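Local coordinates for protein extracellular ligand-binding receptor (Sphaerobacter thermophilus, PDB 4ZPJ) that probably serves as the extracellular substrate-binding component of an ABC transporter, as in the leucine-binding protein family, and binds zinc ions, at residues P54-Q67 with D119-E132. Sequence-based numbering, arbitrary orientation.
Sequences PIRIGVLLTLSGPQ and DRVHLIAGITLSNE
Gly58 and Ala125 sit in the buried middle of two neighbouring parallel strands, where the backbone ladder illustrates how such a pair is zipped together. Gly58 N donates to Leu123 O at 2.8 Å, Ala125 N returns a bond to Gly58 O, and Leu60 O accepts Ile127 N at 2.8 Å. Packing is close here: both Val121 methyl groups lie against the bare Gly58 backbone, CG1 3.9 Å from Gly58 CA. On the other face Ile57 and Leu123 run side by side. Strands 55-61 and 123-126 are central in the mixed sheet of one lobe of the periplasmic-binding-protein fold, with helix 105-117 leading into the second strand. Beyond their C-terminal ends Thr128 OG1, anti to its own carbonyl carbon (chi1 -56°), accepts Thr62 N at 2.8 Å, while Glu132 OE1 receives Leu129 N at the N-terminus of helix 130-142. Ser101 OG hydrogen-bonds both Thr62 OG1 and Glu132 OE2, so it links the two side chains. Farther out, the exposed Gln67 merely rests its CG on Leu129 CD2, 4.0 Å away. At the other end of the ladder Arg56 and His122 are only partly buried. There Arg56 bends at chi3 (-50°) and grips Arg120 O side-on, through NE at 3.1 Å and NH2 at 3.2 Å, with this oxygen in the guanidinium plane. His122 CE1 lies over one guanidinium face, the two planes being 53° apart. With an alanine in place of Arg56, Arg120 O would probably lose both side-chain donors and His122 CE1 the flat group it lies against.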
loop_
_atom_site.group_PDB
_atom_site.type_symbol
_atom_site.label_atom_id
_atom_site.label_comp_id
_atom_site.label_asym_id
_atom_site.label_seq_id
_atom_site.Cartn_x
_atom_site.Cartn_y
_atom_site.Cartn_z
ATOM N N PRO A 54 18.110 -5.246 25.356
ATOM C CA PRO A 54 17.159 -5.493 24.266
ATOM C C PRO A 54 16.832 -4.259 23.438
ATOM O O PRO A 54 16.866 -3.130 23.922
ATOM C CB PRO A 54 15.922 -6.059 24.969
ATOM C CG PRO A 54 16.445 -6.567 26.292
ATOM C CD PRO A 54 17.497 -5.547 26.665
ATOM N N ILE A 55 16.545 -4.508 22.166
ATOM C CA ILE A 55 16.167 -3.473 21.248
ATOM C C ILE A 55 14.662 -3.480 21.258
ATOM O O ILE A 55 14.063 -4.439 20.837
ATOM C CB ILE A 55 16.718 -3.793 19.869
ATOM C CG1 ILE A 55 18.243 -3.668 19.878
ATOM C CG2 ILE A 55 16.162 -2.848 18.810
ATOM C CD1 ILE A 55 18.895 -4.091 18.571
ATOM N N ARG A 56 14.049 -2.421 21.754
ATOM C CA ARG A 56 12.606 -2.375 21.869
ATOM C C ARG A 56 11.923 -1.618 20.741
ATOM O O ARG A 56 12.129 -0.436 20.533
ATOM C CB ARG A 56 12.217 -1.779 23.211
ATOM C CG ARG A 56 12.390 -2.711 24.407
ATOM C CD ARG A 56 12.013 -2.007 25.722
ATOM N NE ARG A 56 12.694 -0.706 25.844
ATOM C CZ ARG A 56 13.922 -0.510 26.333
ATOM N NH1 ARG A 56 14.621 -1.538 26.811
ATOM N NH2 ARG A 56 14.452 0.731 26.346
ATOM N N ILE A 57 11.053 -2.314 20.044
ATOM C CA ILE A 57 10.378 -1.801 18.924
ATOM C C ILE A 57 8.864 -1.855 19.079
ATOM O O ILE A 57 8.278 -2.924 19.242
ATOM C CB ILE A 57 10.729 -2.634 17.711
ATOM C CG1 ILE A 57 12.232 -2.531 17.464
ATOM C CG2 ILE A 57 9.950 -2.106 16.528
ATOM C CD1 ILE A 57 12.710 -3.505 16.416
ATOM N N GLY A 58 8.233 -0.702 18.998
ATOM C CA GLY A 58 6.784 -0.636 19.154
ATOM C C GLY A 58 6.121 -0.906 17.840
ATOM O O GLY A 58 6.640 -0.529 16.800
ATOM N N VAL A 59 4.996 -1.586 17.869
ATOM C CA VAL A 59 4.208 -1.771 16.675
ATOM C C VAL A 59 2.801 -1.355 16.994
ATOM O O VAL A 59 2.153 -1.914 17.929
ATOM C CB VAL A 59 4.219 -3.241 16.250
ATOM C CG1 VAL A 59 3.324 -3.470 15.020
ATOM C CG2 VAL A 59 5.655 -3.677 16.007
ATOM N N LEU A 60 2.330 -0.353 16.272
ATOM C CA LEU A 60 0.956 0.157 16.485
ATOM C C LEU A 60 0.183 -0.220 15.237
ATOM O O LEU A 60 0.525 0.224 14.123
ATOM C CB LEU A 60 0.958 1.681 16.610
ATOM C CG LEU A 60 -0.435 2.306 16.833
ATOM C CD1 LEU A 60 -0.862 2.106 18.278
ATOM C CD2 LEU A 60 -0.449 3.801 16.541
ATOM N N LEU A 61 -0.843 -1.049 15.379
ATOM C CA LEU A 61 -1.586 -1.491 14.195
ATOM C C LEU A 61 -3.057 -1.551 14.528
ATOM O O LEU A 61 -3.425 -1.615 15.712
ATOM C CB LEU A 61 -1.040 -2.853 13.698
ATOM C CG LEU A 61 0.282 -2.796 12.882
ATOM C CD1 LEU A 61 0.822 -4.193 12.578
ATOM C CD2 LEU A 61 0.135 -2.035 11.584
ATOM N N THR A 62 -3.895 -1.547 13.490
ATOM C CA THR A 62 -5.311 -1.825 13.667
ATOM C C THR A 62 -5.473 -3.286 13.474
ATOM O O THR A 62 -5.300 -3.779 12.343
ATOM C CB THR A 62 -6.219 -1.087 12.670
ATOM O OG1 THR A 62 -6.193 0.293 12.968
ATOM C CG2 THR A 62 -7.628 -1.567 12.790
ATOM N N LEU A 63 -5.778 -4.000 14.576
ATOM C CA LEU A 63 -5.765 -5.444 14.526
ATOM C C LEU A 63 -7.079 -6.115 14.887
ATOM O O LEU A 63 -7.130 -7.335 14.884
ATOM C CB LEU A 63 -4.671 -6.005 15.427
ATOM C CG LEU A 63 -3.214 -5.660 15.059
ATOM C CD1 LEU A 63 -2.309 -5.948 16.272
ATOM C CD2 LEU A 63 -2.813 -6.452 13.841
ATOM N N SER A 64 -8.097 -5.323 15.212
ATOM C CA SER A 64 -9.481 -5.759 15.381
ATOM C C SER A 64 -10.415 -4.734 14.710
ATOM O O SER A 64 -9.964 -3.732 14.202
ATOM C CB SER A 64 -9.828 -5.842 16.865
ATOM O OG SER A 64 -9.548 -4.602 17.485
ATOM N N GLY A 65 -11.726 -4.978 14.739
ATOM C CA GLY A 65 -12.681 -4.245 13.883
ATOM C C GLY A 65 -12.500 -4.635 12.402
ATOM O O GLY A 65 -11.616 -5.411 12.037
ATOM N N PRO A 66 -13.344 -4.088 11.521
ATOM C CA PRO A 66 -13.265 -4.449 10.101
ATOM C C PRO A 66 -11.908 -4.099 9.419
ATOM O O PRO A 66 -11.514 -4.727 8.426
ATOM C CB PRO A 66 -14.445 -3.685 9.482
ATOM C CG PRO A 66 -14.732 -2.556 10.417
ATOM C CD PRO A 66 -14.303 -2.998 11.785
ATOM N N GLN A 67 -11.133 -3.175 9.959
ATOM C CA GLN A 67 -9.826 -2.952 9.331
ATOM C C GLN A 67 -8.715 -3.887 9.813
ATOM O O GLN A 67 -7.629 -3.848 9.278
ATOM C CB GLN A 67 -9.422 -1.519 9.475
ATOM C CG GLN A 67 -10.401 -0.595 8.791
ATOM C CD GLN A 67 -10.272 -0.665 7.294
ATOM O OE1 GLN A 67 -9.380 -1.320 6.751
ATOM N NE2 GLN A 67 -11.159 0.014 6.619
ATOM N N ASP A 119 6.587 1.900 27.649
ATOM C CA ASP A 119 7.412 0.816 27.138
ATOM C C ASP A 119 8.803 1.271 26.714
ATOM O O ASP A 119 9.698 0.446 26.567
ATOM C CB ASP A 119 6.648 0.109 26.023
ATOM C CG ASP A 119 5.408 -0.595 26.559
ATOM O OD1 ASP A 119 5.589 -1.369 27.522
ATOM O OD2 ASP A 119 4.266 -0.385 26.076
ATOM N N ARG A 120 8.976 2.577 26.526
ATOM C CA ARG A 120 10.261 3.169 26.183
ATOM C C ARG A 120 10.848 2.522 24.927
ATOM O O ARG A 120 11.962 2.101 24.881
ATOM C CB ARG A 120 11.208 3.114 27.387
ATOM C CG ARG A 120 10.704 3.893 28.630
ATOM C CD ARG A 120 10.686 5.409 28.363
ATOM N NE ARG A 120 10.162 6.213 29.475
ATOM C CZ ARG A 120 10.270 7.549 29.575
ATOM N NH1 ARG A 120 10.885 8.264 28.632
ATOM N NH2 ARG A 120 9.754 8.172 30.633
ATOM N N VAL A 121 10.061 2.469 23.873
ATOM C CA VAL A 121 10.543 1.865 22.657
ATOM C C VAL A 121 11.465 2.812 21.911
ATOM O O VAL A 121 11.380 4.006 22.039
ATOM C CB VAL A 121 9.384 1.392 21.759
ATOM C CG1 VAL A 121 8.507 0.424 22.524
ATOM C CG2 VAL A 121 8.547 2.540 21.216
ATOM N N HIS A 122 12.348 2.255 21.103
ATOM C CA HIS A 122 13.338 3.038 20.388
ATOM C C HIS A 122 12.899 3.381 18.964
ATOM O O HIS A 122 13.526 4.189 18.305
ATOM C CB HIS A 122 14.638 2.232 20.357
ATOM C CG HIS A 122 15.162 1.892 21.722
ATOM N ND1 HIS A 122 15.552 0.615 22.072
ATOM C CD2 HIS A 122 15.331 2.652 22.832
ATOM C CE1 HIS A 122 15.966 0.605 23.325
ATOM N NE2 HIS A 122 15.842 1.829 23.808
ATOM N N LEU A 123 11.813 2.751 18.514
ATOM C CA LEU A 123 11.324 2.846 17.166
ATOM C C LEU A 123 9.858 2.382 17.127
ATOM O O LEU A 123 9.499 1.448 17.829
ATOM C CB LEU A 123 12.209 1.958 16.259
ATOM C CG LEU A 123 11.789 1.978 14.789
ATOM C CD1 LEU A 123 12.956 1.847 13.819
ATOM C CD2 LEU A 123 10.775 0.882 14.525
ATOM N N ILE A 124 9.034 2.984 16.274
ATOM C CA ILE A 124 7.652 2.542 16.079
ATOM C C ILE A 124 7.402 2.211 14.633
ATOM O O ILE A 124 7.794 2.969 13.758
ATOM C CB ILE A 124 6.659 3.599 16.579
ATOM C CG1 ILE A 124 6.468 3.453 18.109
ATOM C CG2 ILE A 124 5.271 3.458 15.963
ATOM C CD1 ILE A 124 5.659 4.573 18.688
ATOM N N ALA A 125 6.743 1.081 14.377
ATOM C CA ALA A 125 6.364 0.667 13.023
ATOM C C ALA A 125 4.865 0.494 12.994
ATOM O O ALA A 125 4.252 0.178 14.015
ATOM C CB ALA A 125 7.047 -0.645 12.632
ATOM N N GLY A 126 4.275 0.704 11.829
ATOM C CA GLY A 126 2.873 0.397 11.649
ATOM C C GLY A 126 2.059 1.585 11.169
ATOM O O GLY A 126 2.429 2.243 10.143
ATOM N N ILE A 127 0.940 1.806 11.886
ATOM C CA ILE A 127 -0.066 2.811 11.616
ATOM C C ILE A 127 -0.949 2.485 10.424
ATOM O O ILE A 127 -0.591 2.699 9.222
ATOM C CB ILE A 127 0.511 4.197 11.455
ATOM C CG1 ILE A 127 1.505 4.484 12.599
ATOM C CG2 ILE A 127 -0.660 5.175 11.393
ATOM C CD1 ILE A 127 2.042 5.901 12.589
ATOM N N THR A 128 -2.113 1.945 10.748
ATOM C CA THR A 128 -2.961 1.388 9.741
ATOM C C THR A 128 -3.794 2.462 9.048
ATOM O O THR A 128 -3.799 2.499 7.856
ATOM C CB THR A 128 -3.849 0.277 10.349
ATOM O OG1 THR A 128 -2.987 -0.686 10.946
ATOM C CG2 THR A 128 -4.734 -0.414 9.281
ATOM N N LEU A 129 -4.487 3.321 9.788
ATOM C CA LEU A 129 -5.448 4.268 9.164
ATOM C C LEU A 129 -4.902 5.692 9.081
ATOM O O LEU A 129 -4.181 6.154 9.992
ATOM C CB LEU A 129 -6.768 4.280 9.921
ATOM C CG LEU A 129 -7.493 2.916 9.961
ATOM C CD1 LEU A 129 -8.798 3.018 10.730
ATOM C CD2 LEU A 129 -7.738 2.337 8.564
ATOM N N SER A 130 -5.257 6.381 7.997
ATOM C CA SER A 130 -4.841 7.754 7.795
ATOM C C SER A 130 -5.334 8.646 8.890
ATOM O O SER A 130 -4.587 9.507 9.351
ATOM C CB SER A 130 -5.346 8.308 6.446
ATOM O OG SER A 130 -4.737 7.626 5.360
ATOM N N ASN A 131 -6.580 8.464 9.333
ATOM C CA ASN A 131 -7.031 9.252 10.499
ATOM C C ASN A 131 -6.209 8.948 11.767
ATOM O O ASN A 131 -5.971 9.838 12.548
ATOM C CB ASN A 131 -8.562 9.183 10.747
ATOM C CG ASN A 131 -9.082 7.761 10.981
ATOM O OD1 ASN A 131 -8.324 6.798 11.115
ATOM N ND2 ASN A 131 -10.409 7.634 11.036
ATOM N N GLU A 132 -5.719 7.720 11.931
ATOM C CA GLU A 132 -4.876 7.415 13.099
ATOM C C GLU A 132 -3.512 8.130 12.959
ATOM O O GLU A 132 -2.999 8.705 13.904
ATOM C CB GLU A 132 -4.661 5.909 13.242
ATOM C CG GLU A 132 -5.793 5.124 13.884
ATOM C CD GLU A 132 -5.647 3.616 13.689
ATOM O OE1 GLU A 132 -4.957 3.127 12.706
ATOM O OE2 GLU A 132 -6.258 2.909 14.516
#